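Local coordinates for conserved Archaeal protein (Sulfolobus acidocaldarius, PDB 4OPC) that reduces the double bonds of the geranylgeranyl chains of archaeal membrane lipid precursors, using FAD, to give saturated archaeols, at residues G67-N72 and P100-R105; G94-A99 and W218-G223. One frame throughout, in Å; residues are numbered along the deposited sequence.

Contact 1 of 2, residues G67-N72 and P100-R105; sequences GEELEN and PLYNQR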
ATOM      1  N   GLY A  67       1.998 -18.736 -15.560  1.00 34.12           N
ATOM      2  CA  GLY A  67       2.562 -18.459 -16.868  1.00 38.91           C
ATOM      3  C   GLY A  67       3.450 -17.232 -16.897  1.00 23.04           C
ATOM      4  O   GLY A  67       4.262 -17.033 -15.999  1.00 30.08           O
ATOM      5  N   GLU A  68       3.301 -16.404 -17.931  1.00 30.39           N
ATOM      6  CA  GLU A  68       4.108 -15.193 -18.045  1.00 27.95           C
ATOM      7  C   GLU A  68       3.831 -14.222 -16.871  1.00 33.48           C
ATOM      8  O   GLU A  68       4.590 -13.275 -16.654  1.00 29.63           O
ATOM      9  CB  GLU A  68       3.912 -14.498 -19.411  1.00 31.45           C
ATOM     10  CG  GLU A  68       4.505 -15.217 -20.648  1.00 39.78           C
ATOM     11  CD  GLU A  68       4.299 -14.428 -21.959  1.00 35.15           C
ATOM     12  OE1 GLU A  68       4.158 -13.188 -21.892  1.00 54.37           O
ATOM     13  OE2 GLU A  68       4.267 -15.042 -23.057  1.00 32.39           O
ATOM     14  N   GLU A  69       2.760 -14.470 -16.112  1.00 26.50           N
ATOM     15  CA  GLU A  69       2.398 -13.620 -14.967  1.00 22.38           C
ATOM     16  C   GLU A  69       3.310 -13.798 -13.763  1.00 22.70           C
ATOM     17  O   GLU A  69       3.496 -12.871 -12.978  1.00 24.80           O
ATOM     18  CB  GLU A  69       0.971 -13.910 -14.497  1.00 23.75           C
ATOM     19  CG  GLU A  69      -0.102 -13.632 -15.511  1.00 24.71           C
ATOM     20  CD  GLU A  69      -1.399 -14.321 -15.171  1.00 33.22           C
ATOM     21  OE1 GLU A  69      -1.518 -14.878 -14.053  1.00 22.28           O
ATOM     22  OE2 GLU A  69      -2.293 -14.310 -16.036  1.00 36.80           O
ATOM     23  N   LEU A  70       3.830 -15.004 -13.585  1.00 24.39           N
ATOM     24  CA  LEU A  70       4.728 -15.290 -12.480  1.00 25.38           C
ATOM     25  C   LEU A  70       6.151 -15.332 -12.999  1.00 28.25           C
ATOM     26  O   LEU A  70       6.576 -16.312 -13.619  1.00 29.83           O
ATOM     27  CB  LEU A  70       4.364 -16.607 -11.801  1.00 32.52           C
ATOM     28  CG  LEU A  70       5.225 -17.018 -10.607  1.00 39.72           C
ATOM     29  CD1 LEU A  70       5.496 -15.828  -9.703  1.00 35.83           C
ATOM     30  CD2 LEU A  70       4.544 -18.133  -9.833  1.00 42.15           C
ATOM     31  N   GLU A  71       6.887 -14.255 -12.752  1.00 23.03           N
ATOM     32  CA  GLU A  71       8.225 -14.122 -13.296  1.00 22.04           C
ATOM     33  C   GLU A  71       9.248 -14.873 -12.459  1.00 22.56           C
ATOM     34  O   GLU A  71      10.177 -15.464 -13.002  1.00 25.31           O
ATOM     35  CB  GLU A  71       8.610 -12.648 -13.427  1.00 23.24           C
ATOM     36  CG  GLU A  71       7.696 -11.859 -14.352  1.00 27.70           C
ATOM     37  CD  GLU A  71       8.314 -10.555 -14.798  1.00 38.67           C
ATOM     38  OE1 GLU A  71       7.751  -9.488 -14.479  1.00 39.46           O
ATOM     39  OE2 GLU A  71       9.368 -10.595 -15.466  1.00 40.95           O
ATOM     40  N   ASN A  72       9.068 -14.871 -11.144  1.00 22.30           N
ATOM     41  CA  ASN A  72      10.053 -15.495 -10.267  1.00 22.21           C
ATOM     42  C   ASN A  72       9.453 -15.836  -8.910  1.00 21.20           C
ATOM     43  O   ASN A  72       8.738 -15.022  -8.313  1.00 22.75           O
ATOM     44  CB  ASN A  72      11.267 -14.563 -10.115  1.00 21.84           C
ATOM     45  CG  ASN A  72      12.434 -15.212  -9.388  1.00 23.24           C
ATOM     46  OD1 ASN A  72      12.767 -16.374  -9.618  1.00 24.81           O
ATOM     47  ND2 ASN A  72      13.075 -14.445  -8.512  1.00 20.63           N
ATOM     48  N   PRO A 100       1.075  -5.862 -14.834  1.00 16.43           N
ATOM     49  CA  PRO A 100       0.020  -5.614 -15.824  1.00 19.39           C
ATOM     50  C   PRO A 100      -0.619  -6.909 -16.330  1.00 18.32           C
ATOM     51  O   PRO A 100      -1.841  -6.958 -16.480  1.00 18.71           O
ATOM     52  CB  PRO A 100       0.757  -4.917 -16.968  1.00 23.46           C
ATOM     53  CG  PRO A 100       2.003  -4.361 -16.373  1.00 20.37           C
ATOM     54  CD  PRO A 100       2.349  -5.202 -15.187  1.00 18.76           C
ATOM     55  N   LEU A 101       0.176  -7.942 -16.596  1.00 16.56           N
ATOM     56  CA  LEU A 101      -0.390  -9.182 -17.126  1.00 18.38           C
ATOM     57  C   LEU A 101      -1.349  -9.832 -16.130  1.00 17.40           C
ATOM     58  O   LEU A 101      -2.449 -10.246 -16.495  1.00 18.28           O
ATOM     59  CB  LEU A 101       0.720 -10.155 -17.517  1.00 22.01           C
ATOM     60  CG  LEU A 101       0.343 -11.246 -18.509  1.00 37.15           C
ATOM     61  CD1 LEU A 101       0.092 -10.631 -19.877  1.00 31.88           C
ATOM     62  CD2 LEU A 101       1.452 -12.267 -18.567  1.00 33.36           C
ATOM     63  N   TYR A 102      -0.945  -9.925 -14.870  1.00 17.33           N
ATOM     64  CA  TYR A 102      -1.824 -10.493 -13.861  1.00 15.90           C
ATOM     65  C   TYR A 102      -3.074  -9.642 -13.639  1.00 15.88           C
ATOM     66  O   TYR A 102      -4.195 -10.169 -13.625  1.00 16.91           O
ATOM     67  CB  TYR A 102      -1.084 -10.672 -12.530  1.00 15.92           C
ATOM     68  CG  TYR A 102      -2.005 -11.190 -11.454  1.00 16.36           C
ATOM     69  CD1 TYR A 102      -2.378 -12.527 -11.418  1.00 19.40           C
ATOM     70  CD2 TYR A 102      -2.538 -10.329 -10.498  1.00 14.43           C
ATOM     71  CE1 TYR A 102      -3.248 -12.999 -10.454  1.00 17.70           C
ATOM     72  CE2 TYR A 102      -3.401 -10.791  -9.528  1.00 15.29           C
ATOM     73  CZ  TYR A 102      -3.755 -12.126  -9.505  1.00 14.84           C
ATOM     74  OH  TYR A 102      -4.631 -12.590  -8.544  1.00 17.56           O
ATOM     75  N   ASN A 103      -2.877  -8.339 -13.463  1.00 15.61           N
ATOM     76  CA  ASN A 103      -3.968  -7.391 -13.257  1.00 15.25           C
ATOM     77  C   ASN A 103      -4.989  -7.480 -14.399  1.00 14.69           C
ATOM     78  O   ASN A 103      -6.207  -7.514 -14.157  1.00 14.48           O
ATOM     79  CB  ASN A 103      -3.347  -5.987 -13.167  1.00 16.78           C
ATOM     80  CG  ASN A 103      -4.235  -4.955 -12.500  1.00 15.37           C
ATOM     81  OD1 ASN A 103      -3.718  -4.019 -11.889  1.00 14.77           O
ATOM     82  ND2 ASN A 103      -5.551  -5.082 -12.633  1.00 16.18           N
ATOM     83  N   GLN A 104      -4.504  -7.531 -15.634  1.00 14.48           N
ATOM     84  CA  GLN A 104      -5.403  -7.618 -16.780  1.00 14.24           C
ATOM     85  C   GLN A 104      -6.160  -8.937 -16.805  1.00 17.09           C
ATOM     86  O   GLN A 104      -7.327  -8.981 -17.218  1.00 17.10           O
ATOM     87  CB  GLN A 104      -4.644  -7.369 -18.087  1.00 16.66           C
ATOM     88  CG  GLN A 104      -4.237  -5.894 -18.244  1.00 18.18           C
ATOM     89  CD  GLN A 104      -3.131  -5.670 -19.249  1.00 19.02           C
ATOM     90  OE1 GLN A 104      -3.062  -6.338 -20.285  1.00 23.07           O
ATOM     91  NE2 GLN A 104      -2.252  -4.716 -18.951  1.00 18.70           N
ATOM     92  N   ARG A 105      -5.516 -10.018 -16.377  1.00 17.55           N
ATOM     93  CA  ARG A 105      -6.197 -11.309 -16.344  1.00 18.42           C
ATOM     94  C   ARG A 105      -7.314 -11.311 -15.301  1.00 18.51           C
ATOM     95  O   ARG A 105      -8.407 -11.824 -15.559  1.00 18.46           O
ATOM     96  CB  ARG A 105      -5.214 -12.457 -16.087  1.00 20.27           C
ATOM     97  CG  ARG A 105      -5.879 -13.829 -15.932  1.00 25.69           C
ATOM     98  CD  ARG A 105      -5.024 -14.686 -14.997  1.00 30.38           C
ATOM     99  NE  ARG A 105      -5.784 -15.717 -14.313  1.00 52.79           N
ATOM    100  CZ  ARG A 105      -5.302 -16.437 -13.310  1.00 42.38           C
ATOM    101  NH1 ARG A 105      -4.059 -16.226 -12.880  1.00 25.16           N
ATOM    102  NH2 ARG A 105      -6.057 -17.362 -12.735  1.00 60.40           N
TER
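Glu69 and Arg105 carry the one salt bridge between these segments, NH1 of Arg105 donating to OE1 of Glu69 at 3.1 Å. Carboxylate and guanidinium lie nearly coplanar, 18° apart, and the donor comes to the syn lone pair of OE1, although the bond is bent to 149°. Each charge has further partners: OE1 also accepts from the backbone N of Lys66, while Arg105 gives NH1 to Tyr64 O and NE to Glu109. Shared between two donors, OE1 is thereby fixed in position. With CD anti to CA (chi2 162°), the Glu69 chain carries its carboxylate past Leu101 to Arg105. An alanine in place of this glutamate would probably leave the Arg105 guanidinium less firmly oriented and the amide of Lys66 without its carboxylate mate.

Carbon atoms of the helix also line the carboxylate: OE1 meets the edge of the Tyr102 ring in its plane, 3.6 Å from CD1, and OE2 lies against the Arg105 chain, 2.9 Å from CD. The far end of Tyr102 is bonded through OH to Pro63 O.

The apolar part is Leu101, its CD2 3.4 Å from CB of Glu68 and 3.7 Å from CG of Glu69.

This joins a 3-10 turn entering strand 70-80 to the start of helix 99-112, so that the helix following the antiparallel hairpin of strands 70-80 and 87-97 packs back against the hairpin's beginning.

Contact 2 of 2, residues G94-A99 and W218-G223; sequences GFELNA and WYFPKG. With PGT ((1S)-2-{[{[(2R)-2,3-dihydroxypropyl]oxy}(hydroxy)phosphoryl]oxy}-1-[(palmitoyloxy)methyl]ethyl stearate), chain C.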
ATOM      1  N   GLY A  94       6.524 -15.826  -1.713  1.00 22.80           N
ATOM      2  CA  GLY A  94       5.859 -14.792  -2.481  1.00 20.97           C
ATOM      3  C   GLY A  94       6.153 -14.883  -3.961  1.00 19.57           C
ATOM      4  O   GLY A  94       6.788 -15.831  -4.443  1.00 21.70           O
ATOM      5  N   PHE A  95       5.678 -13.889  -4.695  1.00 17.47           N
ATOM      6  CA  PHE A  95       5.777 -13.904  -6.139  1.00 20.14           C
ATOM      7  C   PHE A  95       6.373 -12.602  -6.617  1.00 18.45           C
ATOM      8  O   PHE A  95       6.040 -11.534  -6.094  1.00 19.95           O
ATOM      9  CB  PHE A  95       4.391 -14.035  -6.772  1.00 20.21           C
ATOM     10  CG  PHE A  95       3.613 -15.239  -6.323  1.00 20.54           C
ATOM     11  CD1 PHE A  95       4.113 -16.510  -6.499  1.00 26.42           C
ATOM     12  CD2 PHE A  95       2.357 -15.086  -5.758  1.00 21.61           C
ATOM     13  CE1 PHE A  95       3.382 -17.615  -6.100  1.00 28.94           C
ATOM     14  CE2 PHE A  95       1.626 -16.181  -5.356  1.00 22.51           C
ATOM     15  CZ  PHE A  95       2.139 -17.449  -5.528  1.00 29.63           C
ATOM     16  N   GLU A  96       7.265 -12.688  -7.597  1.00 18.43           N
ATOM     17  CA  GLU A  96       7.626 -11.529  -8.390  1.00 17.25           C
ATOM     18  C   GLU A  96       6.773 -11.609  -9.652  1.00 17.50           C
ATOM     19  O   GLU A  96       6.957 -12.508 -10.483  1.00 19.67           O
ATOM     20  CB  GLU A  96       9.123 -11.534  -8.722  1.00 17.42           C
ATOM     21  CG  GLU A  96       9.912 -10.500  -7.942  1.00 15.88           C
ATOM     22  CD  GLU A  96       9.474  -9.093  -8.249  1.00 15.73           C
ATOM     23  OE1 GLU A  96       9.556  -8.249  -7.337  1.00 17.80           O
ATOM     24  OE2 GLU A  96       9.060  -8.823  -9.394  1.00 19.89           O
ATOM     25  N   LEU A  97       5.823 -10.683  -9.766  1.00 18.18           N
ATOM     26  CA  LEU A  97       4.792 -10.752 -10.800  1.00 16.96           C
ATOM     27  C   LEU A  97       5.088  -9.884 -12.001  1.00 18.58           C
ATOM     28  O   LEU A  97       5.793  -8.880 -11.903  1.00 20.93           O
ATOM     29  CB  LEU A  97       3.457 -10.267 -10.221  1.00 22.94           C
ATOM     30  CG  LEU A  97       2.920 -10.987  -8.993  1.00 25.93           C
ATOM     31  CD1 LEU A  97       1.656 -10.321  -8.483  1.00 26.06           C
ATOM     32  CD2 LEU A  97       2.644 -12.420  -9.350  1.00 27.22           C
ATOM     33  N   ASN A  98       4.518 -10.272 -13.137  1.00 18.98           N
ATOM     34  CA  ASN A  98       4.268  -9.336 -14.222  1.00 20.57           C
ATOM     35  C   ASN A  98       2.939  -8.673 -13.871  1.00 19.15           C
ATOM     36  O   ASN A  98       1.872  -9.244 -14.117  1.00 19.34           O
ATOM     37  CB  ASN A  98       4.183 -10.077 -15.560  1.00 21.14           C
ATOM     38  CG  ASN A  98       3.981  -9.145 -16.745  1.00 23.25           C
ATOM     39  OD1 ASN A  98       3.424  -8.055 -16.620  1.00 22.74           O
ATOM     40  ND2 ASN A  98       4.417  -9.591 -17.918  1.00 29.75           N
ATOM     41  N   ALA A  99       3.007  -7.493 -13.260  1.00 17.76           N
ATOM     42  CA  ALA A  99       1.825  -6.858 -12.696  1.00 16.01           C
ATOM     43  C   ALA A  99       0.732  -6.534 -13.713  1.00 16.00           C
ATOM     44  O   ALA A  99      -0.416  -6.894 -13.476  1.00 16.52           O
ATOM     45  CB  ALA A  99       2.214  -5.619 -11.875  1.00 15.89           C
ATOM     46  N   TRP A 218      16.243  -1.248  -3.251  1.00 12.53           N
ATOM     47  CA  TRP A 218      15.922  -2.657  -3.387  1.00 12.60           C
ATOM     48  C   TRP A 218      16.437  -3.256  -4.673  1.00 13.61           C
ATOM     49  O   TRP A 218      16.695  -2.548  -5.648  1.00 14.05           O
ATOM     50  CB  TRP A 218      14.418  -2.894  -3.264  1.00 11.28           C
ATOM     51  CG  TRP A 218      13.580  -2.451  -4.434  1.00 11.32           C
ATOM     52  CD1 TRP A 218      13.355  -3.144  -5.591  1.00 14.29           C
ATOM     53  CD2 TRP A 218      12.803  -1.247  -4.528  1.00 11.77           C
ATOM     54  NE1 TRP A 218      12.512  -2.430  -6.412  1.00 13.13           N
ATOM     55  CE2 TRP A 218      12.154  -1.267  -5.779  1.00 13.10           C
ATOM     56  CE3 TRP A 218      12.609  -0.148  -3.680  1.00 12.39           C
ATOM     57  CZ2 TRP A 218      11.309  -0.237  -6.196  1.00 13.14           C
ATOM     58  CZ3 TRP A 218      11.787   0.872  -4.093  1.00 12.47           C
ATOM     59  CH2 TRP A 218      11.138   0.820  -5.342  1.00 12.57           C
ATOM     60  N   TYR A 219      16.548  -4.582  -4.668  1.00 13.81           N
ATOM     61  CA  TYR A 219      17.025  -5.365  -5.796  1.00 13.57           C
ATOM     62  C   TYR A 219      16.165  -6.630  -5.747  1.00 12.56           C
ATOM     63  O   TYR A 219      16.417  -7.530  -4.938  1.00 15.38           O
ATOM     64  CB  TYR A 219      18.526  -5.641  -5.597  1.00 15.29           C
ATOM     65  CG  TYR A 219      19.244  -6.454  -6.656  1.00 15.81           C
ATOM     66  CD1 TYR A 219      19.148  -7.839  -6.678  1.00 16.75           C
ATOM     67  CD2 TYR A 219      20.081  -5.838  -7.583  1.00 18.00           C
ATOM     68  CE1 TYR A 219      19.840  -8.591  -7.610  1.00 19.34           C
ATOM     69  CE2 TYR A 219      20.783  -6.585  -8.526  1.00 19.15           C
ATOM     70  CZ  TYR A 219      20.654  -7.962  -8.529  1.00 19.87           C
ATOM     71  OH  TYR A 219      21.333  -8.737  -9.443  1.00 25.29           O
ATOM     72  N   PHE A 220      15.122  -6.660  -6.577  1.00 14.47           N
ATOM     73  CA  PHE A 220      14.121  -7.726  -6.549  1.00 13.80           C
ATOM     74  C   PHE A 220      14.295  -8.572  -7.818  1.00 17.21           C
ATOM     75  O   PHE A 220      13.880  -8.145  -8.905  1.00 17.34           O
ATOM     76  CB  PHE A 220      12.700  -7.129  -6.548  1.00 15.60           C
ATOM     77  CG  PHE A 220      12.274  -6.484  -5.248  1.00 13.75           C
ATOM     78  CD1 PHE A 220      13.075  -6.482  -4.115  1.00 13.30           C
ATOM     79  CD2 PHE A 220      11.026  -5.889  -5.171  1.00 13.87           C
ATOM     80  CE1 PHE A 220      12.633  -5.888  -2.935  1.00 14.23           C
ATOM     81  CE2 PHE A 220      10.584  -5.301  -4.010  1.00 13.60           C
ATOM     82  CZ  PHE A 220      11.381  -5.300  -2.883  1.00 14.04           C
ATOM     83  N   PRO A 221      14.899  -9.771  -7.700  1.00 16.73           N
ATOM     84  CA  PRO A 221      15.120 -10.549  -8.928  1.00 17.86           C
ATOM     85  C   PRO A 221      13.814 -11.017  -9.562  1.00 20.00           C
ATOM     86  O   PRO A 221      12.894 -11.473  -8.868  1.00 19.57           O
ATOM     87  CB  PRO A 221      15.937 -11.755  -8.445  1.00 20.01           C
ATOM     88  CG  PRO A 221      16.588 -11.286  -7.142  1.00 16.95           C
ATOM     89  CD  PRO A 221      15.536 -10.398  -6.526  1.00 16.17           C
ATOM     90  N   LYS A 222      13.752 -10.889 -10.882  1.00 19.67           N
ATOM     91  CA  LYS A 222      12.622 -11.367 -11.672  1.00 21.94           C
ATOM     92  C   LYS A 222      13.006 -12.599 -12.496  1.00 23.87           C
ATOM     93  O   LYS A 222      12.248 -13.038 -13.367  1.00 25.46           O
ATOM     94  CB  LYS A 222      12.122 -10.256 -12.593  1.00 23.04           C
ATOM     95  CG  LYS A 222      11.274  -9.200 -11.889  1.00 25.71           C
ATOM     96  CD  LYS A 222      10.805  -8.135 -12.874  1.00 27.94           C
ATOM     97  CE  LYS A 222       9.760  -7.212 -12.267  1.00 24.33           C
ATOM     98  NZ  LYS A 222       8.421  -7.868 -12.156  1.00 23.80           N
ATOM     99  N   GLY A 223      14.180 -13.149 -12.206  1.00 21.74           N
ATOM    100  CA  GLY A 223      14.710 -14.299 -12.913  1.00 23.89           C
ATOM    101  C   GLY A 223      16.170 -14.433 -12.536  1.00 24.30           C
ATOM    102  O   GLY A 223      16.646 -13.744 -11.628  1.00 24.64           O
TER
HETATM  103  C48 PGT C 502      10.792   3.287   5.853  1.00 35.70           C
HETATM  104  C47 PGT C 502       9.356   3.627   5.511  1.00 36.57           C
HETATM  105  C46 PGT C 502       9.225   3.807   4.013  1.00 40.41           C
HETATM  106  C45 PGT C 502       9.718   2.556   3.311  1.00 37.95           C
HETATM  107  C44 PGT C 502       9.056   2.409   1.958  1.00 33.93           C
HETATM  108  C43 PGT C 502      10.042   2.755   0.857  1.00 29.17           C
HETATM  109  C42 PGT C 502       9.304   2.762  -0.463  1.00 37.45           C
HETATM  110  C41 PGT C 502       8.883   1.345  -0.761  1.00 37.56           C
HETATM  111  C40 PGT C 502       8.761   1.137  -2.251  1.00 26.52           C
HETATM  112  C39 PGT C 502       9.051  -0.322  -2.522  1.00 21.55           C
HETATM  113  C38 PGT C 502       8.103  -1.181  -1.725  1.00 21.64           C
HETATM  114  C37 PGT C 502       8.518  -2.625  -1.870  1.00 20.53           C
HETATM  115  C36 PGT C 502       7.499  -3.480  -1.158  1.00 23.04           C
HETATM  116  C35 PGT C 502       8.017  -4.887  -0.974  1.00 24.29           C
HETATM  117  C34 PGT C 502       6.939  -5.721  -0.309  1.00 27.05           C
HETATM  118  C33 PGT C 502       7.487  -7.035   0.202  1.00 40.05           C
HETATM  119  C32 PGT C 502       6.474  -8.151   0.028  1.00 44.73           C
HETATM  120  C31 PGT C 502       5.418  -8.156   1.123  1.00 74.75           C
HETATM  121  O31 PGT C 502       4.248  -8.138   0.789  1.00 62.53           O
HETATM  122  O2  PGT C 502       5.757  -8.169   2.499  1.00 90.64           O
HETATM  123  C2  PGT C 502       5.673  -9.413   3.170  1.00 59.88           C
HETATM  124  C1  PGT C 502       4.264  -9.769   3.598  1.00 38.86           C
HETATM  125  O3P PGT C 502       3.209  -9.023   3.025  1.00 47.77           O
HETATM  126  P   PGT C 502       2.304  -8.145   3.988  1.00 35.23           P
HETATM  127  O1P PGT C 502       3.274  -7.515   4.964  1.00 34.25           O
HETATM  128  O2P PGT C 502       1.542  -7.071   3.227  1.00 27.37           O
HETATM  129  O4P PGT C 502       1.245  -9.011   4.803  1.00 87.28           O
HETATM  130  C4  PGT C 502       1.325 -10.418   4.910  1.00 59.92           C
HETATM  131  C5  PGT C 502       0.267 -10.954   5.847  1.00 73.23           C
HETATM  132  O5  PGT C 502      -0.548 -11.873   5.156  1.00 70.98           O
HETATM  133  C6  PGT C 502      -0.571  -9.812   6.370  1.00 54.01           C
HETATM  134  O6  PGT C 502      -1.860  -9.826   5.800  1.00 42.32           O
HETATM  135  C3  PGT C 502       6.457  -9.403   4.470  1.00 60.42           C
HETATM  136  O3  PGT C 502       7.846  -9.265   4.288  1.00 58.66           O
HETATM  137  C11 PGT C 502       8.456  -8.540   5.329  1.00 52.27           C
HETATM  138  O11 PGT C 502       8.162  -8.775   6.484  1.00 49.31           O
HETATM  139  C12 PGT C 502       9.470  -7.460   5.008  1.00 47.25           C
HETATM  140  C13 PGT C 502      10.322  -7.151   6.221  1.00 38.70           C
HETATM  141  C14 PGT C 502      11.303  -6.053   5.867  1.00 51.67           C
HETATM  142  C15 PGT C 502      10.780  -4.712   6.335  1.00 52.48           C
HETATM  143  C16 PGT C 502      11.821  -3.635   6.108  1.00 39.09           C
HETATM  144  C17 PGT C 502      12.008  -2.858   7.393  1.00 37.16           C
HETATM  145  C18 PGT C 502      13.245  -1.990   7.314  1.00 49.04           C
HETATM  146  C19 PGT C 502      13.587  -1.462   8.693  1.00 69.04           C
HETATM  147  C20 PGT C 502      14.117  -2.572   9.579  1.00 63.92           C
HETATM  148  C21 PGT C 502      15.504  -2.212  10.072  1.00 44.21           C
HETATM  149  C22 PGT C 502      15.742  -2.785  11.453  1.00 44.62           C
HETATM  150  C23 PGT C 502      16.796  -1.950  12.149  1.00 37.91           C
HETATM  151  C24 PGT C 502      16.864  -2.311  13.617  1.00 47.78           C
HETATM  152  C25 PGT C 502      16.715  -1.062  14.458  1.00 44.25           C
HETATM  153  C26 PGT C 502      15.596  -1.251  15.460  1.00 36.43           C
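Lys222 and Glu96 are joined by a buried salt bridge, NZ to OE2 at 3.0 Å, with the lysine arriving nearly along the carboxylate's C-O axis. The same ammonium is paired with Asp50, its strongest partner and an FAD-binding residue, and with Glu71. A bend at the end of the lysine chain (chi4 -75°) sets NZ among these acids; it also lies 2.8 Å from Leu97 O, at an angle too poor for a hydrogen bond.

The other oxygen of Glu96 turns to apolar company, OE1 standing 3.4 Å from CB of Phe220 and almost as close to CD2. CG of Glu96 packs 3.3 Å from Pro221 O, which accepts from Asn72 ND2.

Farther out, the aromatic side chains line the ligand pocket. CD1 of Trp218 sits over the centre of the Phe220 ring, and the phospholipid tail lies over a face of the indole, C39 at 3.4 Å from CZ3. Phe220 CZ meets the same tail at C35, 3.9 Å away, and both residues touch the flavin cofactor.

Three carboxylates around one buried amine would be expected to keep Lys222 protonated, while the rings, farther back along the strand, form an apolar surface that holds the acyl tail here, consistent with binding an isoprenoid chain.

How the contacts relate
Both contacts draw on the same sheet: the turn leading into strand 70-80 and helix 99-112 supply contact 1, and strand 87-97, between them in the chain, supplies one side of contact 2. They meet where Glu69 O probably accepts from Asn98 N and Asn72 O from Glu96 N. Contact 1 is only partly buried, with Glu68 exposed; contact 2 is wholly buried and reaches past strands 70-80 and 202-206 to the end of strand 216-221. Of their basic residues, the arginine divides its N-H groups between Glu69, one loop carbonyl and an acid of its own helix, whereas the lysine gathers acids from several segments, including FAD-binding Asp50, while aromatic residues of strand 216-221 touch cofactor and lipid.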